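Side-chain contacts in SusD-like carbohydrate binding protein (Bacteroides vulgatus, PDB 3LEW), which probably binds carbohydrate at the outer membrane of the bacterium as a member of the SusD family of nutrient-binding proteins: residues Y77-G80 with G81-L85; A175-I178 with N179-E183; D294-E297 with D298-R302. All blocks are in the same frame, centred on the assembly; numbering follows the deposited sequence.

Contact 1 (Y77-G80 with G81-L85)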
loop_
_atom_site.group_PDB
_atom_site.type_symbol
_atom_site.label_atom_id
_atom_site.label_comp_id
_atom_site.label_asym_id
_atom_site.label_seq_id
_atom_site.Cartn_x
_atom_site.Cartn_y
_atom_site.Cartn_z
ATOM N N TYR A 77 13.057 -7.961 7.768
ATOM C CA TYR A 77 13.469 -9.020 8.695
ATOM C C TYR A 77 14.692 -8.545 9.483
ATOM O O TYR A 77 14.850 -8.856 10.654
ATOM C CB TYR A 77 13.811 -10.270 7.903
ATOM C CG TYR A 77 14.407 -11.360 8.750
ATOM C CD1 TYR A 77 13.601 -12.195 9.474
ATOM C CD2 TYR A 77 15.781 -11.530 8.842
ATOM C CE1 TYR A 77 14.134 -13.215 10.252
ATOM C CE2 TYR A 77 16.315 -12.553 9.635
ATOM C CZ TYR A 77 15.476 -13.372 10.342
ATOM O OH TYR A 77 15.987 -14.398 11.159
ATOM N N GLY A 78 15.569 -7.802 8.798
ATOM C CA GLY A 78 16.742 -7.191 9.409
ATOM C C GLY A 78 16.533 -6.001 10.332
ATOM O O GLY A 78 17.519 -5.448 10.859
ATOM N N LYS A 79 15.270 -5.612 10.542
ATOM C CA LYS A 79 14.927 -4.475 11.398
ATOM C C LYS A 79 15.670 -3.187 11.025
ATOM O O LYS A 79 16.195 -2.446 11.890
ATOM C CB LYS A 79 15.179 -4.827 12.856
ATOM C CG LYS A 79 14.142 -5.801 13.394
ATOM C CD LYS A 79 14.637 -6.294 14.766
ATOM C CE LYS A 79 13.649 -7.176 15.387
ATOM N NZ LYS A 79 14.254 -7.759 16.643
ATOM N N GLY A 80 15.746 -2.931 9.721
ATOM C CA GLY A 80 16.323 -1.680 9.216
ATOM C C GLY A 80 15.426 -0.456 9.404
ATOM O O GLY A 80 14.414 -0.492 10.135
ATOM N N GLY A 81 15.779 0.628 8.719
ATOM C CA GLY A 81 15.110 1.913 8.941
ATOM C C GLY A 81 13.622 1.941 8.558
ATOM O O GLY A 81 12.851 2.702 9.162
ATOM N N THR A 82 13.230 1.161 7.540
ATOM C CA THR A 82 11.839 1.070 7.089
ATOM C C THR A 82 10.992 0.432 8.202
ATOM O O THR A 82 9.937 0.970 8.594
ATOM C CB THR A 82 11.662 0.319 5.784
ATOM O OG1 THR A 82 12.673 0.729 4.848
ATOM C CG2 THR A 82 10.284 0.599 5.196
ATOM N N ASN A 83 11.528 -0.649 8.767
ATOM C CA ASN A 83 10.872 -1.313 9.883
ATOM C C ASN A 83 10.728 -0.409 11.078
ATOM O O ASN A 83 9.668 -0.365 11.705
ATOM C CB ASN A 83 11.604 -2.601 10.200
ATOM C CG ASN A 83 10.810 -3.525 11.086
ATOM O OD1 ASN A 83 9.822 -4.162 10.655
ATOM N ND2 ASN A 83 11.199 -3.574 12.349
ATOM N N THR A 84 11.775 0.316 11.425
ATOM C CA THR A 84 11.719 1.281 12.495
ATOM C C THR A 84 10.698 2.381 12.259
ATOM O O THR A 84 9.891 2.684 13.145
ATOM C CB THR A 84 13.149 1.876 12.754
ATOM O OG1 THR A 84 13.987 0.813 13.230
ATOM C CG2 THR A 84 13.161 3.022 13.768
ATOM N N LEU A 85 10.708 2.980 11.068
ATOM C CA LEU A 85 9.788 4.053 10.798
ATOM C C LEU A 85 8.333 3.595 10.867
ATOM O O LEU A 85 7.464 4.342 11.344
ATOM C CB LEU A 85 10.044 4.612 9.398
ATOM C CG LEU A 85 9.190 5.825 9.033
ATOM C CD1 LEU A 85 9.402 7.034 10.017
ATOM C CD2 LEU A 85 9.463 6.252 7.574
HETATM O O HOH W 1 13.457 -1.998 13.433
HETATM O O HOH W 2 16.751 0.484 12.365
#
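K79 and G80 meet N83 and T84 at the start of helix 81-103, where G80 is the N-cap residue and closes the first helical turn with its carbonyl. T84 N donates to G80 O at 3.0 Å, with an N-H...O angle of 166°. The side chain of K79, just before the cap, runs beside that of N83 in the first turn, both pointing the same way, with K79 CG lying 3.8 Å from N83 ND2. With CG of N83 anti to its own nitrogen (chi1 -165°), the amide lies alongside the lysine stem, and N83 CB rests 3.5 Å from G80 O. The lysine chain is extended beyond CG, which takes its ammonium away from the helix start to a salt bridge with D474, while N83 ND2 also donates to the carbonyl of R471. These two side chains therefore tie the helix start to the chain around 471-474. At T84, OG1 stands beside the backbone N (chi1 -65°) and faces the loop across two waters. One water links T84 OG1 at 2.9 Å to K79 O at 3.0 Å; the other accepts from N83 ND2 at 3.0 Å, pairs with T84 OG1, and donates only weakly to K79 O.

Contact 2 (A175-I178 with N179-E183); sequences AQSI and NDLEE
This is an i to i+4 contact within helix 170-187, in which Q176 meets D180 on one flank and I178 meets E182 on another. Successive main-chain bonds run beneath the side chains, among them D180 N to Q176 O at 3.0 Å. Q176 leaves the backbone with CG anti to N (chi1 -178°) and then bends at chi2, bringing its amide round to the carboxylate of D180. Q176 NE2 reaches D180 OD1 at 2.9 Å, but the bond is weak, its N-H...O angle only 122°; the two planes are turned 61° apart. I178 and E182 lie alongside each other, I178 CG2 packing 3.8 Å from E182 CD. Replacing E182 with an alanine is likely to leave K221 without this carboxylate and Y225 OH without this acceptor, and to take away the packing on I178 CG2. On the buried side, L181 CD1 lies 3.7 Å from S177 OG. Helix 111-135 packs here, with R125 forming a salt bridge to D180 OD1 and G126 O bonded to S177 OG. S177 and L181 also pack on helix 202-215 through A212, I208 and L209, while E182 OE2 reaches K221 and Y225 of helix 219-232.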
loop_
_atom_site.group_PDB
_atom_site.type_symbol
_atom_site.label_atom_id
_atom_site.label_comp_id
_atom_site.label_asym_id
_atom_site.label_seq_id
_atom_site.Cartn_x
_atom_site.Cartn_y
_atom_site.Cartn_z
ATOM N N ALA A 175 -10.016 -6.781 14.540
ATOM C CA ALA A 175 -11.305 -6.434 15.102
ATOM C C ALA A 175 -11.324 -4.958 15.566
ATOM O O ALA A 175 -12.322 -4.263 15.420
ATOM C CB ALA A 175 -11.701 -7.392 16.259
ATOM N N GLN A 176 -10.194 -4.507 16.120
ATOM C CA GLN A 176 -10.034 -3.122 16.562
ATOM C C GLN A 176 -10.122 -2.184 15.363
ATOM O O GLN A 176 -10.840 -1.203 15.413
ATOM C CB GLN A 176 -8.677 -2.930 17.281
ATOM C CG GLN A 176 -8.428 -1.514 17.835
ATOM C CD GLN A 176 -9.406 -1.162 18.926
ATOM O OE1 GLN A 176 -9.594 -1.948 19.869
ATOM N NE2 GLN A 176 -10.058 -0.001 18.814
ATOM N N SER A 177 -9.448 -2.522 14.280
ATOM C CA SER A 177 -9.497 -1.701 13.063
ATOM C C SER A 177 -10.923 -1.563 12.546
ATOM O O SER A 177 -11.449 -0.441 12.336
ATOM C CB SER A 177 -8.614 -2.328 11.991
ATOM O OG SER A 177 -8.674 -1.619 10.770
ATOM N N ILE A 178 -11.582 -2.704 12.369
ATOM C CA ILE A 178 -12.938 -2.741 11.847
ATOM C C ILE A 178 -13.893 -2.003 12.784
ATOM O O ILE A 178 -14.699 -1.185 12.308
ATOM C CB ILE A 178 -13.383 -4.151 11.552
ATOM C CG1 ILE A 178 -12.565 -4.735 10.383
ATOM C CG2 ILE A 178 -14.880 -4.239 11.218
ATOM C CD1 ILE A 178 -12.677 -6.261 10.263
ATOM N N ASN A 179 -13.765 -2.208 14.103
ATOM C CA ASN A 179 -14.640 -1.501 15.022
ATOM C C ASN A 179 -14.486 0.015 14.989
ATOM O O ASN A 179 -15.499 0.747 14.994
ATOM C CB ASN A 179 -14.468 -2.000 16.434
ATOM C CG ASN A 179 -15.623 -1.625 17.311
ATOM O OD1 ASN A 179 -16.760 -2.143 17.157
ATOM N ND2 ASN A 179 -15.362 -0.743 18.259
ATOM N N ASP A 180 -13.242 0.490 14.953
ATOM C CA ASP A 180 -12.962 1.924 14.831
ATOM C C ASP A 180 -13.587 2.489 13.567
ATOM O O ASP A 180 -14.190 3.554 13.602
ATOM C CB ASP A 180 -11.443 2.185 14.781
ATOM C CG ASP A 180 -10.741 2.042 16.127
ATOM O OD1 ASP A 180 -11.442 1.870 17.164
ATOM O OD2 ASP A 180 -9.457 2.100 16.119
ATOM N N LEU A 181 -13.428 1.790 12.452
ATOM C CA LEU A 181 -13.939 2.251 11.168
ATOM C C LEU A 181 -15.503 2.196 11.094
ATOM O O LEU A 181 -16.147 3.114 10.543
ATOM C CB LEU A 181 -13.305 1.426 10.051
ATOM C CG LEU A 181 -11.825 1.768 9.781
ATOM C CD1 LEU A 181 -11.096 0.599 9.098
ATOM C CD2 LEU A 181 -11.667 3.035 8.947
ATOM N N GLU A 182 -16.115 1.202 11.755
ATOM C CA GLU A 182 -17.571 1.124 11.778
ATOM C C GLU A 182 -18.110 2.244 12.651
ATOM O O GLU A 182 -19.162 2.793 12.353
ATOM C CB GLU A 182 -18.090 -0.260 12.265
ATOM C CG GLU A 182 -17.832 -1.343 11.215
ATOM C CD GLU A 182 -18.294 -2.703 11.624
ATOM O OE1 GLU A 182 -18.345 -2.983 12.867
ATOM O OE2 GLU A 182 -18.655 -3.479 10.706
ATOM N N GLU A 183 -17.418 2.555 13.749
ATOM C CA GLU A 183 -17.822 3.712 14.582
ATOM C C GLU A 183 -17.702 5.038 13.813
ATOM O O GLU A 183 -18.582 5.893 13.894
ATOM C CB GLU A 183 -16.976 3.769 15.840
ATOM C CG GLU A 183 -17.450 2.768 16.833
ATOM C CD GLU A 183 -16.732 2.801 18.200
ATOM O OE1 GLU A 183 -15.864 3.696 18.439
ATOM O OE2 GLU A 183 -17.061 1.893 19.035
#

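Contact 3 (D294-E297 with D298-R302)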
loop_
_atom_site.group_PDB
_atom_site.type_symbol
_atom_site.label_atom_id
_atom_site.label_comp_id
_atom_site.label_asym_id
_atom_site.label_seq_id
_atom_site.Cartn_x
_atom_site.Cartn_y
_atom_site.Cartn_z
ATOM N N ASP A 294 4.002 -10.069 -19.686
ATOM C CA ASP A 294 3.265 -11.194 -20.247
ATOM C C ASP A 294 1.930 -11.527 -19.572
ATOM O O ASP A 294 1.162 -12.358 -20.098
ATOM C CB ASP A 294 4.157 -12.448 -20.223
ATOM C CG ASP A 294 5.351 -12.323 -21.134
ATOM O OD1 ASP A 294 5.255 -11.545 -22.124
ATOM O OD2 ASP A 294 6.367 -13.026 -20.871
ATOM N N LEU A 295 1.655 -10.942 -18.416
ATOM C CA LEU A 295 0.364 -11.089 -17.773
ATOM C C LEU A 295 -0.748 -10.308 -18.459
ATOM O O LEU A 295 -1.919 -10.532 -18.123
ATOM C CB LEU A 295 0.431 -10.678 -16.300
ATOM C CG LEU A 295 1.437 -11.407 -15.397
ATOM C CD1 LEU A 295 1.360 -10.912 -13.932
ATOM C CD2 LEU A 295 1.213 -12.924 -15.485
ATOM N N PHE A 296 -0.395 -9.405 -19.394
ATOM C CA PHE A 296 -1.332 -8.537 -20.078
ATOM C C PHE A 296 -1.609 -9.024 -21.480
ATOM O O PHE A 296 -0.699 -9.473 -22.183
ATOM C CB PHE A 296 -0.804 -7.087 -20.150
ATOM C CG PHE A 296 -0.576 -6.453 -18.802
ATOM C CD1 PHE A 296 0.581 -6.696 -18.080
ATOM C CD2 PHE A 296 -1.535 -5.622 -18.247
ATOM C CE1 PHE A 296 0.760 -6.144 -16.801
ATOM C CE2 PHE A 296 -1.343 -5.053 -17.026
ATOM C CZ PHE A 296 -0.187 -5.297 -16.302
ATOM N N GLU A 297 -2.868 -8.938 -21.899
ATOM C CA GLU A 297 -3.228 -9.192 -23.287
ATOM C C GLU A 297 -2.946 -7.968 -24.178
ATOM O O GLU A 297 -3.142 -6.830 -23.787
ATOM C CB GLU A 297 -4.716 -9.569 -23.415
ATOM C CG GLU A 297 -5.139 -10.839 -22.728
ATOM C CD GLU A 297 -5.626 -10.611 -21.301
ATOM O OE1 GLU A 297 -6.170 -9.533 -21.029
ATOM O OE2 GLU A 297 -5.442 -11.502 -20.447
ATOM N N ASP A 298 -2.531 -8.206 -25.404
ATOM C CA ASP A 298 -2.412 -7.128 -26.377
ATOM C C ASP A 298 -3.774 -6.445 -26.519
ATOM O O ASP A 298 -4.815 -7.121 -26.576
ATOM C CB ASP A 298 -2.000 -7.682 -27.753
ATOM C CG ASP A 298 -0.552 -8.148 -27.810
ATOM O OD1 ASP A 298 0.241 -7.901 -26.862
ATOM O OD2 ASP A 298 -0.225 -8.747 -28.869
ATOM N N GLY A 299 -3.774 -5.117 -26.557
ATOM C CA GLY A 299 -5.017 -4.338 -26.499
ATOM C C GLY A 299 -5.249 -3.689 -25.139
ATOM O O GLY A 299 -5.951 -2.684 -25.043
ATOM N N ASP A 300 -4.648 -4.238 -24.079
ATOM C CA ASP A 300 -4.738 -3.643 -22.748
ATOM C C ASP A 300 -3.744 -2.510 -22.732
ATOM O O ASP A 300 -2.568 -2.739 -22.966
ATOM C CB ASP A 300 -4.343 -4.703 -21.728
ATOM C CG ASP A 300 -4.469 -4.252 -20.289
ATOM O OD1 ASP A 300 -4.193 -3.060 -19.917
ATOM O OD2 ASP A 300 -4.770 -5.158 -19.478
ATOM N N TYR A 301 -4.201 -1.290 -22.513
ATOM C CA TYR A 301 -3.300 -0.152 -22.623
ATOM C C TYR A 301 -2.238 -0.098 -21.542
ATOM O O TYR A 301 -1.247 0.604 -21.710
ATOM C CB TYR A 301 -4.051 1.170 -22.734
ATOM C CG TYR A 301 -4.958 1.585 -21.585
ATOM C CD1 TYR A 301 -4.465 1.953 -20.338
ATOM C CD2 TYR A 301 -6.339 1.691 -21.785
ATOM C CE1 TYR A 301 -5.344 2.384 -19.313
ATOM C CE2 TYR A 301 -7.197 2.136 -20.784
ATOM C CZ TYR A 301 -6.690 2.461 -19.541
ATOM O OH TYR A 301 -7.586 2.931 -18.588
ATOM N N ARG A 302 -2.406 -0.855 -20.449
ATOM C CA ARG A 302 -1.378 -0.921 -19.430
ATOM C C ARG A 302 -0.100 -1.613 -19.950
ATOM O O ARG A 302 1.019 -1.314 -19.467
ATOM C CB ARG A 302 -1.909 -1.582 -18.150
ATOM C CG ARG A 302 -3.122 -0.842 -17.548
ATOM C CD ARG A 302 -3.803 -1.630 -16.442
ATOM N NE ARG A 302 -4.391 -2.872 -16.986
ATOM C CZ ARG A 302 -4.976 -3.802 -16.234
ATOM N NH1 ARG A 302 -5.156 -3.601 -14.926
ATOM N NH2 ARG A 302 -5.459 -4.910 -16.793
HETATM O O HOH W 3 -4.632 -7.797 -19.681
#
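The backbone reverses in a type II beta turn from E297 to D300, closed by D300 N donating to E297 O at 3.0 Å, with G299 in the third position at a positive phi of 104°. A CB on G299 would collide with the carbonyl oxygen of the residue before it at these backbone angles. At the last residue of the turn, CG of D300 is anti to its backbone N (chi1 -177°), which directs the carboxylate toward R302 and the ring of F296. R302 bends at chi3 and grips that carboxylate side-on with two nitrogens: R302 NE meets D300 OD1 at 2.9 Å and R302 NH2 meets D300 OD2 at 2.8 Å, both oxygens using their syn lone pairs and both lying close to the guanidinium plane. OD1 also accepts from R302 N on its anti side, forming an Asx turn, so OD1 takes two N-H groups and three nitrogens of R302 together fix the carboxylate's rotation. This turn and salt bridge belong to the long loop between strands 286-288 and 306-309. F296 closes in from the other arm of the loop. Its CD2 edge lies 3.5 Å from D300 OD2, near the ring plane, and its CE2 sits over one face of the R302 guanidinium, offset toward the rim; ring and guanidinium planes are 88° apart, so the ring presents an edge to the flat cation. The aliphatic part of R302 takes part too, with CB 3.7 Å from F296 CE2. A water joins the two arms, accepting from E297 N and donating to E297 OE1 and, at 2.7 Å, to D300 OD2. E297 OE1 also accepts from K379 N. R302 is bound beyond the turn as well, NH2 to E397 and NH1 to E401, and the three carboxylates probably offset the charge of this buried guanidinium.

Overall arrangement
From the N terminus the three contacts follow one another in series, with none nested or crossed. Contact 1 joins the loop after helix 68-71 to the start of helix 81-103 and reaches far along the chain to R471 and D474. Contact 2 closes no loop: it lies wholly on helix 170-187, which it joins to helices 111-135, 202-215 and 219-232. Both belong to the N-terminal half of the chain, about 27 Å apart between centres. Contact 3 folds a turn in the loop between strands 286-288 and 306-309 and links it to helix 387-401. It lies on the opposite side of the chain's centre from the other two, and none touches another.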